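Local structure of ferritin light chain (Trichoplusia ni, 1Z6O) at residues Arg51-Asp54 against Tyr55-Ser58; Ile91-Val94 against Thr95-Asp99; Arg176-Ala179 against Gly180-Ser183. The protein probably stores iron in soluble, non-toxic form within a secreted shell of 12 light and 12 heavy chains, the light chain helping to nucleate the ferrihydrite core. All coordinates share one frame; numbering follows the deposited sequence.

Interaction 1 (Arg51-Asp54 against Tyr55-Ser58); sequences RSYD and YLLS
Tyr-55 N donates to Arg-51 O at 2.9 Å in an almost straight bond (N-H...O 172°). It is one of four successive i to i+4 bonds within helix 37-61, the first long helix of the ferritin four-helix bundle; the others run from Leu-56 N to Ser-52 O, Leu-57 N to Tyr-53 O and Ser-58 N to Asp-54 O. Arg-51 O also lies beside the tyrosine ring at an oblique angle, 3.2 Å from Tyr-55 CD1. With CG turned away from its own carbonyl carbon (chi1 -66°), the Tyr-55 ring leans back over the preceding turn and brings CE1 to 4.0 Å from Arg-51 CB. Its far end is held by a hydroxyl bond to Thr-132 OG1, while Leu-79 of helix 70-96 packs against the side chain. Arg-51 bends at chi2 (-56°), and its NH1 bonds to Asp-54 OD2 at 2.9 Å. This salt bridge within one turn has the carboxylate oxygen at the guanidinium edge, near its plane. Arg-51 NH2 makes a second salt bridge, to Glu-135; two carboxylates thus restrain the guanidinium, and the one from Glu-135 ties helix 37-61 to helix 122-148. Tyr-53 and Leu-56 meet a heavy chain: Tyr-53 OH bonds to Ser-36 OG of that chain, and Met-72 of the same chain packs on Leu-56. These two side chains run side by side, pointing the same way, with Leu-56 CD2 3.9 Å from both Tyr-53 CD2 and Tyr-53 CE2.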
ATOM      1  N   ARG A  51     -40.954 -13.598  31.212  1.00 16.63           N
ATOM      2  CA  ARG A  51     -41.015 -14.118  29.851  1.00 17.85           C
ATOM      3  C   ARG A  51     -39.642 -14.535  29.331  1.00 17.93           C
ATOM      4  O   ARG A  51     -39.560 -15.489  28.554  1.00 17.40           O
ATOM      5  CB  ARG A  51     -41.637 -13.099  28.885  1.00 18.36           C
ATOM      6  CG  ARG A  51     -43.123 -12.863  29.104  1.00 20.80           C
ATOM      7  CD  ARG A  51     -43.934 -14.160  29.021  1.00 22.65           C
ATOM      8  NE  ARG A  51     -45.361 -13.880  29.183  1.00 21.41           N
ATOM      9  CZ  ARG A  51     -46.237 -14.721  29.720  1.00 30.25           C
ATOM     10  NH1 ARG A  51     -45.842 -15.912  30.156  1.00 25.87           N
ATOM     11  NH2 ARG A  51     -47.512 -14.363  29.835  1.00 24.39           N
ATOM     12  N   SER A  52     -38.568 -13.848  29.741  1.00 15.85           N
ATOM     13  CA  SER A  52     -37.252 -14.249  29.243  1.00 16.25           C
ATOM     14  C   SER A  52     -36.981 -15.698  29.627  1.00 19.18           C
ATOM     15  O   SER A  52     -36.476 -16.475  28.814  1.00 16.69           O
ATOM     16  CB  SER A  52     -36.112 -13.341  29.761  1.00 16.56           C
ATOM     17  OG  SER A  52     -35.848 -13.525  31.141  1.00 27.04           O
ATOM     18  N   TYR A  53     -37.321 -16.073  30.856  1.00 16.20           N
ATOM     19  CA  TYR A  53     -37.102 -17.452  31.283  1.00 18.27           C
ATOM     20  C   TYR A  53     -38.116 -18.428  30.664  1.00 17.76           C
ATOM     21  O   TYR A  53     -37.771 -19.579  30.407  1.00 19.59           O
ATOM     22  CB  TYR A  53     -37.054 -17.534  32.826  1.00 16.54           C
ATOM     23  CG  TYR A  53     -35.661 -17.192  33.338  1.00 18.19           C
ATOM     24  CD1 TYR A  53     -35.401 -16.001  34.032  1.00 17.13           C
ATOM     25  CD2 TYR A  53     -34.592 -18.053  33.087  1.00 17.38           C
ATOM     26  CE1 TYR A  53     -34.099 -15.685  34.464  1.00 18.55           C
ATOM     27  CE2 TYR A  53     -33.299 -17.746  33.506  1.00 18.74           C
ATOM     28  CZ  TYR A  53     -33.059 -16.571  34.192  1.00 20.63           C
ATOM     29  OH  TYR A  53     -31.776 -16.314  34.616  1.00 20.07           O
ATOM     30  N   ASP A  54     -39.347 -17.987  30.393  1.00 17.83           N
ATOM     31  CA  ASP A  54     -40.314 -18.872  29.716  1.00 18.57           C
ATOM     32  C   ASP A  54     -39.762 -19.203  28.314  1.00 18.80           C
ATOM     33  O   ASP A  54     -39.779 -20.351  27.871  1.00 17.47           O
ATOM     34  CB  ASP A  54     -41.683 -18.191  29.505  1.00 19.02           C
ATOM     35  CG  ASP A  54     -42.474 -18.023  30.792  1.00 29.72           C
ATOM     36  OD1 ASP A  54     -42.267 -18.820  31.726  1.00 25.08           O
ATOM     37  OD2 ASP A  54     -43.318 -17.099  30.859  1.00 24.29           O
ATOM     38  N   TYR A  55     -39.299 -18.179  27.603  1.00 15.57           N
ATOM     39  CA  TYR A  55     -38.756 -18.380  26.257  1.00 16.49           C
ATOM     40  C   TYR A  55     -37.505 -19.261  26.302  1.00 18.95           C
ATOM     41  O   TYR A  55     -37.257 -20.058  25.395  1.00 17.13           O
ATOM     42  CB  TYR A  55     -38.408 -17.027  25.619  1.00 14.35           C
ATOM     43  CG  TYR A  55     -39.622 -16.150  25.344  1.00 15.90           C
ATOM     44  CD1 TYR A  55     -39.526 -14.767  25.424  1.00 16.79           C
ATOM     45  CD2 TYR A  55     -40.851 -16.710  24.971  1.00 17.51           C
ATOM     46  CE1 TYR A  55     -40.624 -13.944  25.138  1.00 16.47           C
ATOM     47  CE2 TYR A  55     -41.962 -15.894  24.680  1.00 21.52           C
ATOM     48  CZ  TYR A  55     -41.830 -14.511  24.766  1.00 20.21           C
ATOM     49  OH  TYR A  55     -42.892 -13.679  24.468  1.00 23.00           O
ATOM     50  N   LEU A  56     -36.703 -19.099  27.348  1.00 16.21           N
ATOM     51  CA  LEU A  56     -35.498 -19.909  27.480  1.00 16.91           C
ATOM     52  C   LEU A  56     -35.877 -21.390  27.592  1.00 18.18           C
ATOM     53  O   LEU A  56     -35.223 -22.251  27.001  1.00 17.96           O
ATOM     54  CB  LEU A  56     -34.694 -19.466  28.714  1.00 19.49           C
ATOM     55  CG  LEU A  56     -33.395 -20.255  28.923  1.00 27.40           C
ATOM     56  CD1 LEU A  56     -32.474 -20.002  27.736  1.00 30.86           C
ATOM     57  CD2 LEU A  56     -32.706 -19.815  30.209  1.00 26.61           C
ATOM     58  N   LEU A  57     -36.934 -21.693  28.344  1.00 15.92           N
ATOM     59  CA  LEU A  57     -37.371 -23.084  28.490  1.00 18.16           C
ATOM     60  C   LEU A  57     -37.906 -23.624  27.161  1.00 21.10           C
ATOM     61  O   LEU A  57     -37.713 -24.797  26.852  1.00 16.52           O
ATOM     62  CB  LEU A  57     -38.431 -23.212  29.595  1.00 17.65           C
ATOM     63  CG  LEU A  57     -37.898 -22.897  31.009  1.00 22.54           C
ATOM     64  CD1 LEU A  57     -39.051 -22.948  32.009  1.00 23.33           C
ATOM     65  CD2 LEU A  57     -36.807 -23.893  31.400  1.00 20.58           C
ATOM     66  N   SER A  58     -38.590 -22.790  26.380  1.00 17.22           N
ATOM     67  CA  SER A  58     -39.061 -23.243  25.066  1.00 16.90           C
ATOM     68  C   SER A  58     -37.850 -23.511  24.169  1.00 16.79           C
ATOM     69  O   SER A  58     -37.840 -24.484  23.415  1.00 17.77           O
ATOM     70  CB  SER A  58     -39.954 -22.189  24.393  1.00 17.29           C
ATOM     71  OG  SER A  58     -41.223 -22.133  25.019  1.00 19.64           O
TER

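Interaction 2 (Ile91-Val94 against Thr95-Asp99); sequences IKHV and TKRGD
A Schellman motif ends helix 70-96: Asp-99 N reaches back to Val-94 O at 3.1 Å, and inside it Gly-98 N bonds to Thr-95 O at 3.0 Å. Gly-98, at positive phi, is the C-prime residue that reverses the chain. Asp-99 CB lies 3.8 Å from Val-94 CG1, the two side chains crossing at an angle. Just before the turn, Lys-92 O is gripped twice from the same face of its carbonyl plane, by Lys-96 N at 2.8 Å and by the hydroxyl of Thr-95, whose OG1 lies 3.0 Å away. The hydroxyl sits above that plane rather than on a lone pair, a position set by chi1 of 58°, which places OG1 between the backbone N and the carbonyl carbon. Lys-96 bends at chi3 (67°) and carries CE to 3.5 Å from ND1 of His-93. A water in the plane of the imidazole, at its edge, joins the two, 2.6 Å from His-93 ND1 and accepting from Lys-96 NZ. The ammonium is also salt-bridged to Glu-173 of a second light-chain subunit. His-93 NE2 and Arg-97 NH1 share Glu-158 OE2, so one carboxylate gathers both side chains, which point the same way with their flat groups nearly perpendicular (82°). Arg-97 NH2 has its own salt bridge to Asp-156, and Tyr-28 makes a cation-pi contact with the guanidinium. The helix end thus lies between two others of the bundle: Val-94 packs on Leu-41 and Gln-42 of helix 37-61, while His-93 stacks with Tyr-162 and, like Arg-97, touches Ile-159 of helix 157-190.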
ATOM      1  N   ILE A  91     -35.127  -1.612  34.206  1.00 14.45           N
ATOM      2  CA  ILE A  91     -34.664  -1.365  35.572  1.00 15.81           C
ATOM      3  C   ILE A  91     -33.818  -0.090  35.584  1.00 18.37           C
ATOM      4  O   ILE A  91     -33.950   0.748  36.476  1.00 16.63           O
ATOM      5  CB  ILE A  91     -33.819  -2.556  36.104  1.00 16.74           C
ATOM      6  CG1 ILE A  91     -34.741  -3.752  36.392  1.00 18.51           C
ATOM      7  CG2 ILE A  91     -33.042  -2.138  37.375  1.00 16.87           C
ATOM      8  CD1 ILE A  91     -33.976  -5.066  36.656  1.00 19.91           C
ATOM      9  N   LYS A  92     -32.944   0.060  34.596  1.00 15.32           N
ATOM     10  CA  LYS A  92     -32.115   1.259  34.525  1.00 16.90           C
ATOM     11  C   LYS A  92     -32.961   2.506  34.268  1.00 18.33           C
ATOM     12  O   LYS A  92     -32.643   3.582  34.777  1.00 18.79           O
ATOM     13  CB  LYS A  92     -31.044   1.120  33.436  1.00 17.23           C
ATOM     14  CG  LYS A  92     -29.933   0.111  33.814  1.00 17.98           C
ATOM     15  CD  LYS A  92     -28.932  -0.057  32.678  1.00 23.86           C
ATOM     16  CE  LYS A  92     -27.765  -0.950  33.117  1.00 28.93           C
ATOM     17  NZ  LYS A  92     -26.821  -1.217  31.980  1.00 32.57           N
ATOM     18  N   HIS A  93     -34.038   2.378  33.495  1.00 15.57           N
ATOM     19  CA  HIS A  93     -34.880   3.548  33.238  1.00 16.16           C
ATOM     20  C   HIS A  93     -35.632   3.968  34.506  1.00 16.86           C
ATOM     21  O   HIS A  93     -35.784   5.159  34.792  1.00 16.36           O
ATOM     22  CB  HIS A  93     -35.898   3.271  32.122  1.00 16.63           C
ATOM     23  CG  HIS A  93     -36.409   4.523  31.481  1.00 20.16           C
ATOM     24  ND1 HIS A  93     -35.763   5.131  30.426  1.00 22.33           N
ATOM     25  CD2 HIS A  93     -37.445   5.335  31.807  1.00 18.60           C
ATOM     26  CE1 HIS A  93     -36.376   6.265  30.130  1.00 23.81           C
ATOM     27  NE2 HIS A  93     -37.399   6.413  30.954  1.00 18.72           N
ATOM     28  N   VAL A  94     -36.118   2.982  35.251  1.00 15.95           N
ATOM     29  CA  VAL A  94     -36.821   3.224  36.516  1.00 16.08           C
ATOM     30  C   VAL A  94     -35.905   4.042  37.449  1.00 18.34           C
ATOM     31  O   VAL A  94     -36.335   5.034  38.061  1.00 15.56           O
ATOM     32  CB  VAL A  94     -37.189   1.861  37.198  1.00 17.83           C
ATOM     33  CG1 VAL A  94     -37.526   2.059  38.685  1.00 19.80           C
ATOM     34  CG2 VAL A  94     -38.382   1.221  36.460  1.00 18.83           C
ATOM     35  N   THR A  95     -34.640   3.642  37.555  1.00 15.24           N
ATOM     36  CA  THR A  95     -33.719   4.371  38.431  1.00 14.62           C
ATOM     37  C   THR A  95     -33.272   5.694  37.823  1.00 15.26           C
ATOM     38  O   THR A  95     -32.988   6.648  38.551  1.00 16.66           O
ATOM     39  CB  THR A  95     -32.479   3.528  38.799  1.00 17.41           C
ATOM     40  OG1 THR A  95     -31.786   3.134  37.611  1.00 18.42           O
ATOM     41  CG2 THR A  95     -32.907   2.286  39.581  1.00 16.39           C
ATOM     42  N   LYS A  96     -33.205   5.764  36.498  1.00 15.17           N
ATOM     43  CA  LYS A  96     -32.832   7.023  35.851  1.00 15.59           C
ATOM     44  C   LYS A  96     -33.853   8.110  36.221  1.00 17.97           C
ATOM     45  O   LYS A  96     -33.494   9.272  36.421  1.00 16.01           O
ATOM     46  CB  LYS A  96     -32.807   6.863  34.321  1.00 17.07           C
ATOM     47  CG  LYS A  96     -32.558   8.192  33.595  1.00 20.84           C
ATOM     48  CD  LYS A  96     -32.143   8.009  32.131  1.00 27.56           C
ATOM     49  CE  LYS A  96     -33.256   7.431  31.295  1.00 36.42           C
ATOM     50  NZ  LYS A  96     -32.823   7.274  29.870  1.00 45.70           N
ATOM     51  N   ARG A  97     -35.127   7.723  36.314  1.00 14.70           N
ATOM     52  CA  ARG A  97     -36.191   8.669  36.650  1.00 15.94           C
ATOM     53  C   ARG A  97     -36.366   8.890  38.159  1.00 18.26           C
ATOM     54  O   ARG A  97     -37.359   9.471  38.597  1.00 17.44           O
ATOM     55  CB  ARG A  97     -37.523   8.233  36.002  1.00 16.04           C
ATOM     56  CG  ARG A  97     -37.514   8.286  34.450  1.00 15.61           C
ATOM     57  CD  ARG A  97     -37.230   9.712  33.922  1.00 16.35           C
ATOM     58  NE  ARG A  97     -38.152  10.701  34.483  1.00 15.62           N
ATOM     59  CZ  ARG A  97     -39.391  10.922  34.047  1.00 21.62           C
ATOM     60  NH1 ARG A  97     -39.885  10.235  33.019  1.00 16.96           N
ATOM     61  NH2 ARG A  97     -40.152  11.820  34.660  1.00 16.38           N
ATOM     62  N   GLY A  98     -35.410   8.409  38.953  1.00 17.17           N
ATOM     63  CA  GLY A  98     -35.453   8.656  40.389  1.00 16.58           C
ATOM     64  C   GLY A  98     -36.266   7.723  41.255  1.00 22.35           C
ATOM     65  O   GLY A  98     -36.506   8.008  42.420  1.00 19.07           O
ATOM     66  N   ASP A  99     -36.671   6.592  40.704  1.00 17.14           N
ATOM     67  CA  ASP A  99     -37.481   5.636  41.451  1.00 18.27           C
ATOM     68  C   ASP A  99     -36.574   4.457  41.815  1.00 22.15           C
ATOM     69  O   ASP A  99     -35.361   4.494  41.585  1.00 20.39           O
ATOM     70  CB  ASP A  99     -38.642   5.201  40.546  1.00 19.66           C
ATOM     71  CG  ASP A  99     -39.775   4.507  41.292  1.00 31.86           C
ATOM     72  OD1 ASP A  99     -39.750   4.427  42.538  1.00 31.71           O
ATOM     73  OD2 ASP A  99     -40.707   4.037  40.599  1.00 32.75           O
TER
HETATM   74  O   HOH W   1     -33.611   4.575  29.014  1.00 41.64           O

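Interaction 3 (Arg176-Ala179 against Gly180-Ser183); sequences RTLA and GHTS
The imidazole of His-181 carries Thr-177 O on one face, 3.4 Å above the plane and over the centre of the ring. Thr-177 lies one turn earlier in helix 157-190, the last of the four long helices of the ferritin bundle. The ring lies back over that turn because CG points away from its own carbonyl carbon (chi1 -65°). That same oxygen accepts the ordinary helix bond from His-181 N; ND1 comes near but at too poor an angle to bond. The two side chains run alongside each other, bringing Thr-177 CG2 to 3.5 Å from His-181 NE2, while the hydroxyl of Thr-177 turns back to the carbonyl of Glu-173. Phe-204 of helix 197-211 meets the imidazole edge-to-face, and Leu-126 of helix 122-148 also packs on it. The second flat group, the guanidinium of Arg-176, comes up obliquely to Gly-180, with NH1 3.7 Å from Gly-180 CA. Gly-180 has no side chain, so NH1 approaches the backbone directly. The arginine then binds a heavy chain, NH2 to Ser-47 O and NH1 to Asn-52 OD1 of that chain. Ser-183 OG adds another bond to the heavy chain, to its Asp-49 O. Toward a third light-chain subunit, Ala-179 and Thr-182 pack on Asn-25 and Cys-24 of that copy. Ala-179 O accepts two donors from the same face of its plane: Ser-183 N at 3.1 Å, and Thr-182 OG1 at 2.8 Å, OG1 standing between its own backbone N and carbonyl carbon (chi1 68°).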
ATOM      1  N   ARG A 176     -46.088  -9.299  13.685  1.00 15.11           N
ATOM      2  CA  ARG A 176     -46.410  -9.618  12.293  1.00 15.07           C
ATOM      3  C   ARG A 176     -45.629 -10.861  11.845  1.00 16.31           C
ATOM      4  O   ARG A 176     -46.156 -11.724  11.140  1.00 16.00           O
ATOM      5  CB  ARG A 176     -46.073  -8.431  11.381  1.00 14.89           C
ATOM      6  CG  ARG A 176     -46.182  -8.755   9.875  1.00 14.60           C
ATOM      7  CD  ARG A 176     -47.597  -9.234   9.474  1.00 15.01           C
ATOM      8  NE  ARG A 176     -47.636  -9.519   8.033  1.00 17.10           N
ATOM      9  CZ  ARG A 176     -47.192 -10.644   7.479  1.00 22.01           C
ATOM     10  NH1 ARG A 176     -46.690 -11.616   8.242  1.00 18.37           N
ATOM     11  NH2 ARG A 176     -47.194 -10.776   6.153  1.00 17.81           N
ATOM     12  N   THR A 177     -44.368 -10.950  12.252  1.00 15.51           N
ATOM     13  CA  THR A 177     -43.542 -12.107  11.885  1.00 18.20           C
ATOM     14  C   THR A 177     -44.118 -13.407  12.457  1.00 17.65           C
ATOM     15  O   THR A 177     -44.270 -14.402  11.736  1.00 16.51           O
ATOM     16  CB  THR A 177     -42.094 -11.925  12.391  1.00 21.24           C
ATOM     17  OG1 THR A 177     -41.514 -10.800  11.724  1.00 21.39           O
ATOM     18  CG2 THR A 177     -41.243 -13.174  12.099  1.00 23.59           C
ATOM     19  N   LEU A 178     -44.444 -13.397  13.746  1.00 15.94           N
ATOM     20  CA  LEU A 178     -45.007 -14.582  14.390  1.00 16.71           C
ATOM     21  C   LEU A 178     -46.379 -14.938  13.824  1.00 18.21           C
ATOM     22  O   LEU A 178     -46.698 -16.118  13.661  1.00 17.12           O
ATOM     23  CB  LEU A 178     -45.095 -14.368  15.910  1.00 15.90           C
ATOM     24  CG  LEU A 178     -43.728 -14.338  16.610  1.00 20.20           C
ATOM     25  CD1 LEU A 178     -43.883 -13.864  18.063  1.00 17.49           C
ATOM     26  CD2 LEU A 178     -43.122 -15.748  16.581  1.00 21.83           C
ATOM     27  N   ALA A 179     -47.201 -13.933  13.523  1.00 15.43           N
ATOM     28  CA  ALA A 179     -48.523 -14.213  12.950  1.00 16.02           C
ATOM     29  C   ALA A 179     -48.329 -14.900  11.592  1.00 19.35           C
ATOM     30  O   ALA A 179     -49.064 -15.828  11.244  1.00 18.28           O
ATOM     31  CB  ALA A 179     -49.326 -12.914  12.768  1.00 16.75           C
ATOM     32  N   GLY A 180     -47.350 -14.427  10.823  1.00 16.61           N
ATOM     33  CA  GLY A 180     -47.078 -15.033   9.525  1.00 16.58           C
ATOM     34  C   GLY A 180     -46.651 -16.490   9.694  1.00 18.61           C
ATOM     35  O   GLY A 180     -47.061 -17.352   8.912  1.00 18.45           O
ATOM     36  N   HIS A 181     -45.828 -16.776  10.703  1.00 17.73           N
ATOM     37  CA  HIS A 181     -45.389 -18.160  10.930  1.00 17.61           C
ATOM     38  C   HIS A 181     -46.593 -19.054  11.231  1.00 21.46           C
ATOM     39  O   HIS A 181     -46.656 -20.181  10.742  1.00 18.15           O
ATOM     40  CB  HIS A 181     -44.400 -18.277  12.111  1.00 16.37           C
ATOM     41  CG  HIS A 181     -43.092 -17.581  11.894  1.00 17.23           C
ATOM     42  ND1 HIS A 181     -42.610 -17.269  10.641  1.00 19.14           N
ATOM     43  CD2 HIS A 181     -42.144 -17.178  12.774  1.00 18.15           C
ATOM     44  CE1 HIS A 181     -41.420 -16.704  10.756  1.00 18.92           C
ATOM     45  NE2 HIS A 181     -41.113 -16.637  12.041  1.00 19.43           N
ATOM     46  N   THR A 182     -47.543 -18.578  12.040  1.00 17.88           N
ATOM     47  CA  THR A 182     -48.697 -19.421  12.342  1.00 18.78           C
ATOM     48  C   THR A 182     -49.532 -19.650  11.094  1.00 20.97           C
ATOM     49  O   THR A 182     -50.099 -20.730  10.932  1.00 20.53           O
ATOM     50  CB  THR A 182     -49.612 -18.851  13.478  1.00 23.14           C
ATOM     51  OG1 THR A 182     -50.265 -17.653  13.035  1.00 27.66           O
ATOM     52  CG2 THR A 182     -48.792 -18.557  14.718  1.00 20.12           C
ATOM     53  N   SER A 183     -49.619 -18.654  10.206  1.00 19.27           N
ATOM     54  CA  SER A 183     -50.377 -18.837   8.960  1.00 18.97           C
ATOM     55  C   SER A 183     -49.711 -19.904   8.094  1.00 20.12           C
ATOM     56  O   SER A 183     -50.390 -20.718   7.467  1.00 20.36           O
ATOM     57  CB  SER A 183     -50.443 -17.545   8.128  1.00 23.34           C
ATOM     58  OG  SER A 183     -51.178 -16.554   8.803  1.00 38.67           O
TER

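How the interactions relate
All three contacts lie within single long helices of one ferritin bundle, but on different ones. Interactions 1 and 3 are buried turns inside their helices, their centres about 19 Å apart, whereas interaction 2 is a partly buried helix terminus. Interactions 2 and 3 stand on opposite sides of the chain's centre, about 34 Å apart between centres, yet packing between copies unites these regions: Lys-96 of one light chain touches Arg-176 of another. Their chemistry follows place. Interaction 2 gathers charges and a water round a chain reversal. Interactions 1 and 3 both bond to a heavy chain, 1 through a tyrosine hydroxyl beside its internal salt bridge, 3 through an arginine and a serine beside its carbonyl-imidazole contact.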